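Local coordinates for protein putative thiosugar synthase (Amycolatopsis orientalis, PDB 4N6F) that probably acts as a 2-thiosugar synthase, a ThiG-like TIM-barrel enzyme that binds fructose 6-phosphate and is thought to take sulfur from a carrier protein, at residues Leu139-Pro145 / Cys158-Met164; Val36-Arg40 / Asp68-Leu73; Ala19-Arg23 / Asp77-Ile81; Gly198-Ala204 / Ala232-Ala237. All blocks are in the same frame, centred on the assembly; numbering follows the deposited sequence.

Contact 1. Residues Leu139-Pro145 / Cys158-Met164; sequences LLPFILP and CAALRVM
These are two neighbouring parallel strands of the TIM barrel, the ends of a beta-alpha-beta unit whose crossover is helix 147-156. Strands 139-143 and 161-164 run 4.7 Å apart at 18°, with Phe142 opposite Arg162 and Ile143 opposite Val163. The ladder is Arg162 N to Pro141 O (2.8 Å), Ile143 N to Arg162 O (2.9 Å) and Met164 N to Ile143 O (2.9 Å). In the loop just before the second strand, Ala159 N donates to Leu139 O (2.9 Å).

Side chains alternate between the two faces of the sheet. Phe142 (chi1 t) and Arg162 (chi1 m) share one face. Arg162 turns at chi3 (p), so that NH2 donates to Leu140 O (2.9 Å) and Phe142 CB lies over one face of the guanidinium, 3.5 Å from Arg162 NH2. The Phe142 ring reaches on along the strand, with CE1 3.9 Å from Met164 CB. On the other face Ile143 (chi1 p, chi2 t) brings CG1 to 3.8 Å from Leu161 CD2, under helix 147-156. Extended Met164 (chi1 and chi2 t) places SD 3.6 Å from Leu144 CD2.

Arg162 also forms salt bridges with Glu194 and Asp112. Phe142 and Arg162 both touch the bound fructose 6-phosphate. The buried positive charge is thus balanced by two carboxylates, which probably orient the guanidinium at the fructose 6-phosphate pocket.

Contact 2. Residues Val36-Arg40 / Asp68-Leu73; sequences VPLVR and DLADEL. With CA (calcium ion), chain D.
Two outer-layer helices of the TIM barrel, 36-46 and 60-70, meet beside a calcium site at the C-terminal part of the second. Val36-Arg40 is helical, with Arg40 N bonded to Val36 O (2.9 Å). Val36 is nearest Leu69 (CA-CA 5.8 Å) and Arg40 nearest Leu73 (6.1 Å). Asp68 (chi1 t), in the last turn of helix 60-70, binds calcium through O (2.5 Å) and OD1 (2.3 Å); its OD2 lies 3.5 Å from Val36 CG2. Leu69 (chi1 t, chi2 p) is the apolar wedge: CD1 is 3.9 Å from Val36 CG1, and CD2 is 3.7 Å from Val39 CG1. Asp71 (chi1 p) gives OD1 to the metal at 2.5 Å. Glu72 (m, t) divides its carboxylate: OE2 binds calcium at 2.3 Å and OE1 forms a salt bridge with Arg40 NH2 at 2.7 Å. Three waters bring the calcium ligands to seven. Leu73 CG sits 4.1 Å from Arg40 CA. Its side chain reaches Leu43 and Asn44, so the chain lies along helix 36-46 before strand 79-83.

Contact 3. Residues Ala19-Arg23 / Asp77-Ile81; sequences AREFR and DFTWI
A beta hairpin, strands 15-17 and 20-22, meets the start of TIM-barrel strand 79-83. Strands 20-22 and 79-81 cross nearly at right angles (88°), 8.4 Å apart, so side chains rather than a backbone ladder join them. The nearest CA atoms are those of Arg20 and Thr79, at 6.5 Å. Arg20 folds back with chi1, chi2 and chi3 all m. Its NE and NH2 both donate to Thr79 OG1, each at 2.8 Å, and Phe78 O lies over one face of the guanidinium. Thr79 (chi1 m) points toward the hairpin, and its backbone pairs with Asp49 and Phe51 at the neighbouring barrel strand. Glu21 OE1 forms a very short salt bridge with Arg23 NH1, 2.4 Å. Arg23 NE donates to Asp11 O. Beside the polar group, Phe22 (chi1 m) brings CZ to 4.1 Å from Thr79 CG2 and 4.4 Å from Ile81 CG2. One water spans the remaining gap, 2.6 Å from Glu21 O, to which it donates, and 2.5 Å from Thr79 OG1.

Contact 4. Residues Gly198-Ala204 / Ala232-Ala237; sequences GSARHVA and AMRQAA
Small side chains let two helices of the barrel's outer layer lie close. The axes of helix segments 200-204 and 232-237 run 8.0 Å apart in nearly the same direction, crossing at -24°. Ala200 is nearest Met233 (CA-CA 4.8 Å), and Ala204 is nearest Ala236 (5.0 Å). The main bump is the methyl of Ala236. It points into the hollow between Ala200, Val203 and Ala204, with CB 3.2 Å from Ala200 O and 3.8 Å from Ala200 CB. Val203 (chi1 t) is the return bump: CG1 sits 3.7 Å from Ala237 CB, and CG2 4.0 Å from Met233 CG. Met233 (chi1 m, then extended) reaches across the N-terminal end of the other helix, with CE 3.6 Å from Ser199 C. Ser199 holds the N-cap position, and its OG is hydrogen-bonded to Glu208 of the second subunit. Val203, Met233 and Ala237 rest on Ile26 of strand 26-28, and Val203 and Met233 on strand 213-216. The pair packs onto the barrel strands, while Ser199, Arg201 and Gln235 meet the second subunit.

In the fold
From the N terminus, contact 3 opens first, at the hairpin strand 20-22. Contact 2 opens at helix 36-46 and closes at the end of helix 60-70. Contact 3 closes just after it, at strand 79-83, so contact 2 is nested in the loop of contact 3. The two touch where Leu73 CD2 meets Phe78 CZ at 4.2 Å. Contact 1 follows in series and closes a single beta-alpha-beta unit. It reaches the same sheet as contact 3, their centres about 18 Å apart. Contact 4 comes last and joins helices 200-208 and 226-245. Contacts 1 and 3 thus lie at the barrel wall, and contacts 2 and 4 in the surrounding helices, their centres about 23 Å apart.

Contact 1. Residues Leu139-Pro145 / Cys158-Met164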
loop_
_atom_site.group_PDB
_atom_site.type_symbol
_atom_site.label_atom_id
_atom_site.label_comp_id
_atom_site.label_asym_id
_atom_site.label_seq_id
_atom_site.Cartn_x
_atom_site.Cartn_y
_atom_site.Cartn_z
ATOM N N LEU A 139 25.448 -14.189 -1.523
ATOM C CA LEU A 139 25.470 -12.733 -1.630
ATOM C C LEU A 139 24.142 -12.106 -1.975
ATOM O O LEU A 139 23.413 -12.607 -2.826
ATOM C CB LEU A 139 26.490 -12.288 -2.681
ATOM C CG LEU A 139 27.917 -12.792 -2.490
ATOM C CD1 LEU A 139 28.765 -12.289 -3.640
ATOM C CD2 LEU A 139 28.505 -12.334 -1.163
ATOM N N LEU A 140 23.865 -10.986 -1.305
ATOM C CA LEU A 140 22.775 -10.090 -1.619
ATOM C C LEU A 140 23.376 -8.700 -1.871
ATOM O O LEU A 140 23.471 -7.874 -0.947
ATOM C CB LEU A 140 21.757 -10.053 -0.477
ATOM C CG LEU A 140 20.928 -11.326 -0.240
ATOM C CD1 LEU A 140 21.643 -12.325 0.643
ATOM C CD2 LEU A 140 19.595 -10.978 0.399
ATOM N N PRO A 141 23.799 -8.446 -3.124
ATOM C CA PRO A 141 24.369 -7.160 -3.504
ATOM C C PRO A 141 23.328 -6.079 -3.772
ATOM O O PRO A 141 22.183 -6.380 -4.100
ATOM C CB PRO A 141 25.171 -7.481 -4.771
ATOM C CG PRO A 141 24.573 -8.731 -5.319
ATOM C CD PRO A 141 23.883 -9.445 -4.211
ATOM N N PHE A 142 23.755 -4.828 -3.631
ATOM C CA PHE A 142 22.922 -3.648 -3.838
ATOM C C PHE A 142 23.418 -2.972 -5.110
ATOM O O PHE A 142 24.624 -2.728 -5.254
ATOM C CB PHE A 142 23.089 -2.718 -2.631
ATOM C CG PHE A 142 22.084 -1.594 -2.539
ATOM C CD1 PHE A 142 20.821 -1.685 -3.096
ATOM C CD2 PHE A 142 22.400 -0.459 -1.816
ATOM C CE1 PHE A 142 19.912 -0.641 -2.974
ATOM C CE2 PHE A 142 21.499 0.593 -1.693
ATOM C CZ PHE A 142 20.251 0.502 -2.270
ATOM N N ILE A 143 22.503 -2.711 -6.043
ATOM C CA ILE A 143 22.837 -2.051 -7.303
ATOM C C ILE A 143 21.820 -0.987 -7.692
ATOM O O ILE A 143 20.655 -1.017 -7.260
ATOM C CB ILE A 143 22.958 -3.048 -8.486
ATOM C CG1 ILE A 143 21.637 -3.772 -8.756
ATOM C CG2 ILE A 143 24.061 -4.064 -8.217
ATOM C CD1 ILE A 143 21.553 -4.409 -10.128
ATOM N N LEU A 144 22.287 -0.025 -8.491
ATOM C CA LEU A 144 21.420 0.820 -9.289
ATOM C C LEU A 144 20.783 -0.042 -10.357
ATOM O O LEU A 144 21.453 -0.919 -10.923
ATOM C CB LEU A 144 22.206 1.954 -9.963
ATOM C CG LEU A 144 22.982 2.915 -9.063
ATOM C CD1 LEU A 144 23.711 3.958 -9.902
ATOM C CD2 LEU A 144 22.054 3.582 -8.068
ATOM N N PRO A 145 19.491 0.199 -10.646
ATOM C CA PRO A 145 18.793 -0.646 -11.605
ATOM C C PRO A 145 19.469 -0.594 -12.966
ATOM O O PRO A 145 19.345 0.386 -13.691
ATOM C CB PRO A 145 17.375 -0.054 -11.650
ATOM C CG PRO A 145 17.489 1.321 -11.080
ATOM C CD PRO A 145 18.629 1.264 -10.107
ATOM N N CYS A 158 24.534 -14.952 -7.384
ATOM C CA CYS A 158 24.014 -14.223 -6.237
ATOM C C CYS A 158 22.636 -14.766 -5.833
ATOM O O CYS A 158 21.876 -15.235 -6.679
ATOM C CB CYS A 158 24.001 -12.727 -6.526
ATOM S SG CYS A 158 25.697 -12.056 -6.654
ATOM N N ALA A 159 22.343 -14.741 -4.530
ATOM C CA ALA A 159 21.108 -15.317 -4.001
ATOM C C ALA A 159 19.897 -14.439 -4.313
ATOM O O ALA A 159 18.827 -14.934 -4.654
ATOM C CB ALA A 159 21.229 -15.526 -2.495
ATOM N N ALA A 160 20.079 -13.133 -4.180
ATOM C CA ALA A 160 19.022 -12.156 -4.394
ATOM C C ALA A 160 19.686 -10.826 -4.720
ATOM O O ALA A 160 20.877 -10.641 -4.453
ATOM C CB ALA A 160 18.160 -12.017 -3.150
ATOM N N LEU A 161 18.914 -9.922 -5.311
ATOM C CA LEU A 161 19.397 -8.615 -5.738
ATOM C C LEU A 161 18.666 -7.533 -4.997
ATOM O O LEU A 161 17.445 -7.488 -5.027
ATOM C CB LEU A 161 19.094 -8.396 -7.220
ATOM C CG LEU A 161 20.231 -8.356 -8.213
ATOM C CD1 LEU A 161 19.678 -7.907 -9.556
ATOM C CD2 LEU A 161 21.327 -7.404 -7.740
ATOM N N ARG A 162 19.401 -6.648 -4.355
ATOM C CA ARG A 162 18.808 -5.444 -3.802
ATOM C C ARG A 162 18.982 -4.355 -4.854
ATOM O O ARG A 162 20.085 -4.163 -5.388
ATOM C CB ARG A 162 19.464 -5.075 -2.471
ATOM C CG ARG A 162 19.287 -6.140 -1.386
ATOM C CD ARG A 162 20.486 -6.226 -0.440
ATOM N NE ARG A 162 20.796 -4.917 0.124
ATOM C CZ ARG A 162 22.022 -4.413 0.298
ATOM N NH1 ARG A 162 22.151 -3.187 0.794
ATOM N NH2 ARG A 162 23.111 -5.096 -0.024
ATOM N N VAL A 163 17.886 -3.666 -5.170
ATOM C CA VAL A 163 17.853 -2.699 -6.268
ATOM C C VAL A 163 17.380 -1.339 -5.742
ATOM O O VAL A 163 16.386 -1.259 -5.030
ATOM C CB VAL A 163 16.923 -3.205 -7.400
ATOM C CG1 VAL A 163 16.761 -2.164 -8.489
ATOM C CG2 VAL A 163 17.482 -4.492 -7.997
ATOM N N MET A 164 18.104 -0.274 -6.084
ATOM C CA MET A 164 17.853 1.041 -5.504
ATOM C C MET A 164 16.606 1.660 -6.093
ATOM O O MET A 164 16.479 1.766 -7.305
ATOM C CB MET A 164 19.043 1.976 -5.704
ATOM C CG MET A 164 18.786 3.414 -5.262
ATOM S SD MET A 164 20.285 4.408 -5.079
ATOM C CE MET A 164 20.554 4.278 -3.322
#

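Contact 2. Residues Val36-Arg40 / Asp68-Leu73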
loop_
_atom_site.group_PDB
_atom_site.type_symbol
_atom_site.label_atom_id
_atom_site.label_comp_id
_atom_site.label_asym_id
_atom_site.label_seq_id
_atom_site.Cartn_x
_atom_site.Cartn_y
_atom_site.Cartn_z
ATOM N N VAL A 36 18.947 -0.626 21.815
ATOM C CA VAL A 36 18.425 -1.994 21.894
ATOM C C VAL A 36 16.890 -2.042 21.878
ATOM O O VAL A 36 16.312 -2.836 21.133
ATOM C CB VAL A 36 19.007 -2.755 23.106
ATOM C CG1 VAL A 36 18.348 -4.121 23.278
ATOM C CG2 VAL A 36 20.505 -2.924 22.933
ATOM N N PRO A 37 16.224 -1.195 22.690
ATOM C CA PRO A 37 14.771 -1.049 22.594
ATOM C C PRO A 37 14.248 -0.796 21.179
ATOM O O PRO A 37 13.271 -1.416 20.774
ATOM C CB PRO A 37 14.487 0.169 23.480
ATOM C CG PRO A 37 15.528 0.080 24.545
ATOM C CD PRO A 37 16.757 -0.496 23.881
ATOM N N LEU A 38 14.894 0.109 20.449
ATOM C CA LEU A 38 14.506 0.425 19.077
ATOM C C LEU A 38 14.604 -0.802 18.165
ATOM O O LEU A 38 13.684 -1.087 17.398
ATOM C CB LEU A 38 15.383 1.547 18.504
ATOM C CG LEU A 38 15.165 1.890 17.016
ATOM C CD1 LEU A 38 13.765 2.451 16.794
ATOM C CD2 LEU A 38 16.217 2.853 16.493
ATOM N N VAL A 39 15.731 -1.501 18.229
ATOM C CA VAL A 39 15.938 -2.674 17.392
ATOM C C VAL A 39 14.855 -3.700 17.700
ATOM O O VAL A 39 14.173 -4.176 16.798
ATOM C CB VAL A 39 17.342 -3.278 17.580
ATOM C CG1 VAL A 39 17.458 -4.623 16.878
ATOM C CG2 VAL A 39 18.402 -2.335 17.035
ATOM N N ARG A 40 14.688 -4.007 18.984
ATOM C CA ARG A 40 13.682 -4.969 19.435
ATOM C C ARG A 40 12.302 -4.624 18.878
ATOM O O ARG A 40 11.667 -5.441 18.223
ATOM C CB ARG A 40 13.641 -4.994 20.964
ATOM C CG ARG A 40 12.577 -5.892 21.588
ATOM C CD ARG A 40 12.331 -5.474 23.034
ATOM N NE ARG A 40 11.618 -4.194 23.103
ATOM C CZ ARG A 40 11.782 -3.263 24.044
ATOM N NH1 ARG A 40 11.071 -2.143 23.984
ATOM N NH2 ARG A 40 12.659 -3.418 25.029
ATOM N N ASP A 68 22.643 -7.741 25.338
ATOM C CA ASP A 68 21.484 -6.934 25.716
ATOM C C ASP A 68 20.262 -7.263 24.830
ATOM O O ASP A 68 19.160 -7.442 25.339
ATOM C CB ASP A 68 21.826 -5.432 25.642
ATOM C CG ASP A 68 20.820 -4.543 26.388
ATOM O OD1 ASP A 68 19.841 -5.064 26.959
ATOM O OD2 ASP A 68 21.015 -3.304 26.414
ATOM N N LEU A 69 20.460 -7.365 23.518
ATOM C CA LEU A 69 19.348 -7.639 22.598
ATOM C C LEU A 69 18.825 -9.072 22.725
ATOM O O LEU A 69 17.627 -9.311 22.584
ATOM C CB LEU A 69 19.774 -7.373 21.157
ATOM C CG LEU A 69 18.693 -7.480 20.074
ATOM C CD1 LEU A 69 17.557 -6.479 20.287
ATOM C CD2 LEU A 69 19.334 -7.276 18.712
ATOM N N ALA A 70 19.725 -10.008 23.015
ATOM C CA ALA A 70 19.412 -11.439 22.986
ATOM C C ALA A 70 18.384 -11.923 24.016
ATOM O O ALA A 70 17.747 -12.942 23.788
ATOM C CB ALA A 70 20.693 -12.257 23.118
ATOM N N ASP A 71 18.219 -11.226 25.141
ATOM C CA ASP A 71 17.189 -11.630 26.119
ATOM C C ASP A 71 15.873 -10.864 25.953
ATOM O O ASP A 71 14.962 -11.015 26.765
ATOM C CB ASP A 71 17.699 -11.525 27.565
ATOM C CG ASP A 71 17.920 -10.091 28.021
ATOM O OD1 ASP A 71 17.780 -9.152 27.212
ATOM O OD2 ASP A 71 18.235 -9.897 29.209
ATOM N N GLU A 72 15.780 -10.047 24.911
ATOM C CA GLU A 72 14.549 -9.316 24.611
ATOM C C GLU A 72 13.925 -9.684 23.269
ATOM O O GLU A 72 12.759 -9.390 23.043
ATOM C CB GLU A 72 14.817 -7.821 24.656
ATOM C CG GLU A 72 15.056 -7.328 26.065
ATOM C CD GLU A 72 15.507 -5.895 26.095
ATOM O OE1 GLU A 72 14.721 -5.032 25.656
ATOM O OE2 GLU A 72 16.641 -5.638 26.562
ATOM N N LEU A 73 14.719 -10.285 22.386
ATOM C CA LEU A 73 14.261 -10.816 21.109
ATOM C C LEU A 73 14.701 -12.267 21.017
ATOM O O LEU A 73 15.783 -12.593 21.484
ATOM C CB LEU A 73 14.922 -10.065 19.945
ATOM C CG LEU A 73 14.142 -9.040 19.142
ATOM C CD1 LEU A 73 15.001 -8.621 17.961
ATOM C CD2 LEU A 73 12.806 -9.566 18.647
HETATM CA CA CA D . 18.372 -6.740 27.648
HETATM O O HOH W 1 16.344 -7.215 29.544
HETATM O O HOH W 2 20.078 -7.571 29.012
HETATM O O HOH W 3 18.016 -4.569 29.168
#

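Contact 3. Residues Ala19-Arg23 / Asp77-Ile81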
loop_
_atom_site.group_PDB
_atom_site.type_symbol
_atom_site.label_atom_id
_atom_site.label_comp_id
_atom_site.label_asym_id
_atom_site.label_seq_id
_atom_site.Cartn_x
_atom_site.Cartn_y
_atom_site.Cartn_z
ATOM N N ALA A 19 19.590 -24.468 4.752
ATOM C CA ALA A 19 18.388 -24.688 5.576
ATOM C C ALA A 19 17.628 -23.398 5.930
ATOM O O ALA A 19 16.568 -23.465 6.536
ATOM C CB ALA A 19 18.769 -25.409 6.873
ATOM N N ARG A 20 18.163 -22.226 5.592
ATOM C CA ARG A 20 17.573 -20.970 6.086
ATOM C C ARG A 20 16.540 -20.412 5.108
ATOM O O ARG A 20 16.853 -20.139 3.944
ATOM C CB ARG A 20 18.663 -19.928 6.358
ATOM C CG ARG A 20 19.663 -20.305 7.453
ATOM C CD ARG A 20 18.998 -20.601 8.796
ATOM N NE ARG A 20 17.997 -19.590 9.148
ATOM C CZ ARG A 20 17.187 -19.647 10.202
ATOM N NH1 ARG A 20 17.235 -20.669 11.047
ATOM N NH2 ARG A 20 16.309 -18.669 10.410
ATOM N N GLU A 21 15.315 -20.240 5.596
ATOM C CA GLU A 21 14.218 -19.703 4.806
ATOM C C GLU A 21 13.982 -18.226 5.127
ATOM O O GLU A 21 13.993 -17.834 6.295
ATOM C CB GLU A 21 12.947 -20.515 5.067
ATOM C CG GLU A 21 13.062 -21.951 4.572
ATOM C CD GLU A 21 11.893 -22.831 4.962
ATOM O OE1 GLU A 21 11.338 -22.645 6.062
ATOM O OE2 GLU A 21 11.535 -23.722 4.174
ATOM N N PHE A 22 13.777 -17.426 4.083
ATOM C CA PHE A 22 13.396 -16.019 4.210
ATOM C C PHE A 22 11.926 -15.912 3.862
ATOM O O PHE A 22 11.559 -16.130 2.703
ATOM C CB PHE A 22 14.161 -15.131 3.224
ATOM C CG PHE A 22 15.643 -15.047 3.476
ATOM C CD1 PHE A 22 16.454 -16.172 3.367
ATOM C CD2 PHE A 22 16.236 -13.828 3.772
ATOM C CE1 PHE A 22 17.818 -16.092 3.592
ATOM C CE2 PHE A 22 17.604 -13.736 3.981
ATOM C CZ PHE A 22 18.398 -14.872 3.891
ATOM N N ARG A 23 11.101 -15.556 4.847
ATOM C CA ARG A 23 9.659 -15.423 4.662
ATOM C C ARG A 23 9.147 -13.984 4.765
ATOM O O ARG A 23 8.286 -13.568 3.983
ATOM C CB ARG A 23 8.916 -16.252 5.709
ATOM C CG ARG A 23 9.123 -17.751 5.600
ATOM C CD ARG A 23 8.284 -18.486 6.641
ATOM N NE ARG A 23 7.742 -19.725 6.094
ATOM C CZ ARG A 23 8.396 -20.882 6.035
ATOM N NH1 ARG A 23 9.637 -20.987 6.496
ATOM N NH2 ARG A 23 7.802 -21.950 5.505
ATOM N N ASP A 77 15.081 -17.267 16.125
ATOM C CA ASP A 77 14.059 -17.269 15.079
ATOM C C ASP A 77 14.514 -16.539 13.804
ATOM O O ASP A 77 13.821 -16.575 12.804
ATOM C CB ASP A 77 12.759 -16.630 15.588
ATOM C CG ASP A 77 12.023 -17.497 16.615
ATOM O OD1 ASP A 77 12.414 -18.670 16.826
ATOM O OD2 ASP A 77 11.039 -16.995 17.206
ATOM N N PHE A 78 15.672 -15.883 13.847
ATOM C CA PHE A 78 16.127 -15.047 12.745
ATOM C C PHE A 78 17.233 -15.744 11.978
ATOM O O PHE A 78 18.031 -16.480 12.560
ATOM C CB PHE A 78 16.654 -13.706 13.270
ATOM C CG PHE A 78 15.587 -12.802 13.819
ATOM C CD1 PHE A 78 14.957 -13.093 15.022
ATOM C CD2 PHE A 78 15.223 -11.651 13.145
ATOM C CE1 PHE A 78 13.976 -12.259 15.535
ATOM C CE2 PHE A 78 14.249 -10.807 13.654
ATOM C CZ PHE A 78 13.619 -11.117 14.850
ATOM N N THR A 79 17.271 -15.517 10.669
ATOM C CA THR A 79 18.467 -15.814 9.889
ATOM C C THR A 79 19.443 -14.660 10.066
ATOM O O THR A 79 19.084 -13.494 9.845
ATOM C CB THR A 79 18.137 -15.981 8.398
ATOM O OG1 THR A 79 17.237 -17.078 8.240
ATOM C CG2 THR A 79 19.398 -16.249 7.586
ATOM N N TRP A 80 20.671 -14.973 10.461
ATOM C CA TRP A 80 21.697 -13.947 10.662
ATOM C C TRP A 80 22.464 -13.724 9.376
ATOM O O TRP A 80 22.918 -14.676 8.746
ATOM C CB TRP A 80 22.692 -14.357 11.767
ATOM C CG TRP A 80 22.109 -14.400 13.154
ATOM C CD1 TRP A 80 20.853 -14.780 13.505
ATOM C CD2 TRP A 80 22.788 -14.078 14.372
ATOM N NE1 TRP A 80 20.694 -14.697 14.871
ATOM C CE2 TRP A 80 21.871 -14.270 15.425
ATOM C CE3 TRP A 80 24.080 -13.641 14.673
ATOM C CZ2 TRP A 80 22.206 -14.046 16.763
ATOM C CZ3 TRP A 80 24.415 -13.419 16.003
ATOM C CH2 TRP A 80 23.478 -13.619 17.032
ATOM N N ILE A 81 22.620 -12.468 8.982
ATOM C CA ILE A 81 23.415 -12.170 7.806
ATOM C C ILE A 81 24.373 -11.026 8.104
ATOM O O ILE A 81 24.039 -10.093 8.830
ATOM C CB ILE A 81 22.533 -11.868 6.558
ATOM C CG1 ILE A 81 21.859 -10.493 6.629
ATOM C CG2 ILE A 81 21.479 -12.955 6.382
ATOM C CD1 ILE A 81 21.371 -10.028 5.274
HETATM O O HOH W 4 14.851 -16.264 8.194
#

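Contact 4. Residues Gly198-Ala204 / Ala232-Ala237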
loop_
_atom_site.group_PDB
_atom_site.type_symbol
_atom_site.label_atom_id
_atom_site.label_comp_id
_atom_site.label_asym_id
_atom_site.label_seq_id
_atom_site.Cartn_x
_atom_site.Cartn_y
_atom_site.Cartn_z
ATOM N N GLY A 198 10.015 5.604 2.018
ATOM C CA GLY A 198 9.545 6.665 2.900
ATOM C C GLY A 198 8.352 6.263 3.744
ATOM O O GLY A 198 8.242 6.682 4.899
ATOM N N SER A 199 7.448 5.465 3.177
ATOM C CA SER A 199 6.223 5.067 3.873
ATOM C C SER A 199 5.638 3.771 3.323
ATOM O O SER A 199 6.137 3.216 2.337
ATOM C CB SER A 199 5.179 6.179 3.767
ATOM O OG SER A 199 4.671 6.279 2.446
ATOM N N ALA A 200 4.556 3.320 3.951
ATOM C CA ALA A 200 3.907 2.060 3.609
ATOM C C ALA A 200 3.454 1.952 2.148
ATOM O O ALA A 200 3.479 0.861 1.579
ATOM C CB ALA A 200 2.722 1.826 4.528
ATOM N N ARG A 201 3.025 3.059 1.551
ATOM C CA ARG A 201 2.578 3.030 0.163
ATOM C C ARG A 201 3.701 2.677 -0.811
ATOM O O ARG A 201 3.434 2.102 -1.850
ATOM C CB ARG A 201 1.926 4.350 -0.248
ATOM C CG ARG A 201 2.889 5.467 -0.582
ATOM C CD ARG A 201 2.140 6.643 -1.186
ATOM N NE ARG A 201 3.035 7.745 -1.517
ATOM C CZ ARG A 201 3.315 8.774 -0.715
ATOM N NH1 ARG A 201 4.147 9.723 -1.136
ATOM N NH2 ARG A 201 2.772 8.871 0.498
ATOM N N HIS A 202 4.940 3.034 -0.472
ATOM C CA HIS A 202 6.100 2.686 -1.294
ATOM C C HIS A 202 6.372 1.177 -1.243
ATOM O O HIS A 202 6.757 0.571 -2.247
ATOM C CB HIS A 202 7.350 3.437 -0.830
ATOM C CG HIS A 202 7.267 4.930 -0.963
ATOM N ND1 HIS A 202 6.506 5.564 -1.924
ATOM C CD2 HIS A 202 7.891 5.912 -0.277
ATOM C CE1 HIS A 202 6.651 6.872 -1.805
ATOM N NE2 HIS A 202 7.488 7.111 -0.813
ATOM N N VAL A 203 6.174 0.584 -0.068
ATOM C CA VAL A 203 6.327 -0.851 0.106
ATOM C C VAL A 203 5.285 -1.577 -0.737
ATOM O O VAL A 203 5.632 -2.469 -1.495
ATOM C CB VAL A 203 6.221 -1.265 1.586
ATOM C CG1 VAL A 203 6.116 -2.776 1.742
ATOM C CG2 VAL A 203 7.413 -0.744 2.355
ATOM N N ALA A 204 4.014 -1.186 -0.615
ATOM C CA ALA A 204 2.955 -1.780 -1.444
ATOM C C ALA A 204 3.298 -1.670 -2.926
ATOM O O ALA A 204 3.121 -2.630 -3.677
ATOM C CB ALA A 204 1.610 -1.125 -1.172
ATOM N N ALA A 232 2.842 -0.850 9.960
ATOM C CA ALA A 232 2.180 -0.454 8.731
ATOM C C ALA A 232 2.859 -1.052 7.504
ATOM O O ALA A 232 2.198 -1.446 6.553
ATOM C CB ALA A 232 2.163 1.059 8.617
ATOM N N MET A 233 4.182 -1.097 7.527
ATOM C CA MET A 233 4.948 -1.637 6.418
ATOM C C MET A 233 4.795 -3.159 6.270
ATOM O O MET A 233 4.727 -3.659 5.143
ATOM C CB MET A 233 6.409 -1.231 6.554
ATOM C CG MET A 233 6.612 0.203 6.109
ATOM S SD MET A 233 8.315 0.718 6.271
ATOM C CE MET A 233 8.222 2.279 5.400
ATOM N N ARG A 234 4.735 -3.880 7.391
ATOM C CA ARG A 234 4.441 -5.315 7.360
ATOM C C ARG A 234 3.131 -5.549 6.623
ATOM O O ARG A 234 3.040 -6.398 5.733
ATOM C CB ARG A 234 4.337 -5.912 8.770
ATOM C CG ARG A 234 4.535 -7.421 8.786
ATOM C CD ARG A 234 3.482 -8.201 9.550
ATOM N NE ARG A 234 3.675 -8.176 10.993
ATOM C CZ ARG A 234 3.829 -9.243 11.787
ATOM N NH1 ARG A 234 3.849 -10.484 11.309
ATOM N NH2 ARG A 234 3.980 -9.057 13.095
ATOM N N GLN A 235 2.113 -4.784 7.005
ATOM C CA GLN A 235 0.785 -4.929 6.422
ATOM C C GLN A 235 0.794 -4.573 4.953
ATOM O O GLN A 235 0.170 -5.254 4.153
ATOM C CB GLN A 235 -0.228 -4.042 7.155
ATOM C CG GLN A 235 -0.487 -4.466 8.592
ATOM C CD GLN A 235 -1.017 -5.884 8.696
ATOM O OE1 GLN A 235 -0.655 -6.637 9.601
ATOM N NE2 GLN A 235 -1.865 -6.259 7.752
ATOM N N ALA A 236 1.507 -3.506 4.611
ATOM C CA ALA A 236 1.583 -3.025 3.238
ATOM C C ALA A 236 2.283 -4.020 2.311
ATOM O O ALA A 236 1.926 -4.143 1.134
ATOM C CB ALA A 236 2.291 -1.682 3.190
ATOM N N ALA A 237 3.295 -4.694 2.840
ATOM C CA ALA A 237 4.035 -5.709 2.092
ATOM C C ALA A 237 3.120 -6.881 1.760
ATOM O O ALA A 237 3.114 -7.384 0.642
ATOM C CB ALA A 237 5.237 -6.184 2.899
#